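Local coordinates for sialidase domain-containing protein (Dyadobacter fermentans, PDB 5HX0) that is of unknown function but belongs to the BNR-repeat, sialidase-like beta-propeller proteins and may bind or cleave a carbohydrate, at the interface of chains A and B. Coordinates in Å, arbitrary orientation; residue numbers count along the deposited sequence, not the author numbering. Chains: chain A/B, Uncharacterized protein Dfer_1899.

The interface of chains A and B. Residues chain A 55-56, 77, 79, 83; chain B 120-121.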
# COMPACT_ATOMS: atom_id res chain seq x y z
N LYS A 55 -7.62 -3.66 15.31
CA LYS A 55 -7.83 -4.13 13.95
C LYS A 55 -6.54 -4.54 13.25
O LYS A 55 -6.61 -5.03 12.12
CB LYS A 55 -8.54 -3.05 13.12
CG LYS A 55 -9.95 -2.73 13.64
CD LYS A 55 -10.67 -1.80 12.67
CE LYS A 55 -11.94 -1.20 13.27
NZ LYS A 55 -12.70 -2.18 14.10
N PHE A 56 -5.37 -4.34 13.87
CA PHE A 56 -4.08 -4.47 13.19
C PHE A 56 -3.12 -5.35 13.97
O PHE A 56 -3.11 -5.37 15.20
CB PHE A 56 -3.41 -3.08 12.97
CG PHE A 56 -4.11 -2.23 11.95
CD1 PHE A 56 -4.14 -2.64 10.62
CD2 PHE A 56 -4.76 -1.05 12.30
CE1 PHE A 56 -4.80 -1.87 9.63
CE2 PHE A 56 -5.42 -0.28 11.33
CZ PHE A 56 -5.44 -0.70 9.98
N ARG A 77 2.76 -3.14 9.57
CA ARG A 77 1.34 -3.15 9.93
C ARG A 77 0.56 -3.96 8.91
O ARG A 77 0.71 -3.76 7.70
CB ARG A 77 0.77 -1.74 10.06
CG ARG A 77 -0.62 -1.77 10.71
CD ARG A 77 -1.15 -0.37 11.03
NE ARG A 77 -1.56 0.32 9.80
CZ ARG A 77 -2.34 1.40 9.77
NH1 ARG A 77 -2.66 1.95 8.60
NH2 ARG A 77 -2.80 1.90 10.91
N PRO A 79 -3.48 -6.33 8.58
CA PRO A 79 -4.74 -6.63 9.27
C PRO A 79 -4.53 -7.70 10.33
O PRO A 79 -3.80 -8.67 10.12
CB PRO A 79 -5.65 -7.14 8.14
CG PRO A 79 -5.11 -6.50 6.90
CD PRO A 79 -3.61 -6.43 7.11
N VAL A 83 -10.44 -9.47 12.03
CA VAL A 83 -11.43 -8.58 11.40
C VAL A 83 -12.17 -9.27 10.25
O VAL A 83 -13.25 -8.81 9.84
CB VAL A 83 -10.82 -7.26 10.89
CG1 VAL A 83 -10.09 -6.49 12.00
CG2 VAL A 83 -9.94 -7.50 9.61
N PRO B 120 -5.39 -0.48 3.90
CA PRO B 120 -4.80 -1.49 4.80
C PRO B 120 -5.49 -2.85 4.74
O PRO B 120 -4.88 -3.83 5.17
CB PRO B 120 -4.95 -0.85 6.19
CG PRO B 120 -5.03 0.63 5.92
CD PRO B 120 -5.76 0.75 4.61
N PHE B 121 -6.71 -2.95 4.21
CA PHE B 121 -7.47 -4.20 4.27
C PHE B 121 -7.68 -4.87 2.91
O PHE B 121 -8.37 -5.90 2.83
CB PHE B 121 -8.82 -3.95 4.96
CG PHE B 121 -8.68 -3.42 6.37
CD1 PHE B 121 -8.25 -4.25 7.39
CD2 PHE B 121 -8.91 -2.08 6.65
CE1 PHE B 121 -8.08 -3.76 8.70
CE2 PHE B 121 -8.75 -1.59 7.95
CZ PHE B 121 -8.34 -2.43 8.97
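Two phenylalanines meet at the apolar centre of this contact between two copies of the protein, an example of aromatic rings packing nearly parallel but far displaced. A:Phe56 CZ meets B:Phe121 CZ at 3.5 Å; the side chains run at about a right angle, yet their ring planes are only some 19° apart. Each ring stands to one side of the other's plane, just beyond its rim. B:Pro120 instead abuts the lower edge of A:Phe56, its CB 3.6 Å from CE1, so the partner's Pro-Phe pair takes both an edge and a face side of that ring. B:Pro120 CB also lies over one face of B:Phe121, toward the rim, which should help steady that ring. With chi1 at -59°, B:Phe121 has CG opposite its own carbonyl carbon, and the ring reaches into chain A between A:Phe56, A:Pro79 and A:Val83. A:Pro79 runs antiparallel alongside the ring, its CG 3.9 Å from CD1, while A:Val83 CG2 gives a looser contact farther out.

Toward the polar rim, the backbone carbonyl O of A:Lys55 lies in the plane of the B:Phe121 ring, 3.9 Å from CE1, an edge-on approach that sets the oxygen against ring hydrogens. A:Arg77, bent at chi3 (74°), covers the face of A:Phe56 opposite to B:Phe121, with A:Phe56 CZ over the guanidinium centre; the phenylalanine thus lies between arginine and partner. A:Arg77 NH1 also touches B:Pro120 CG at 3.8 Å.

Two-fold symmetry repeats the patch with the chains exchanged, although the structure alone does not show that the dimer forms in solution. Within the sialidase-type beta-propeller, chain A supplies the start of strand 56-65, the end of strand 71-79 and the 3-10 helix 81-84; chain B supplies the loop between strands 114-117 and 123-124.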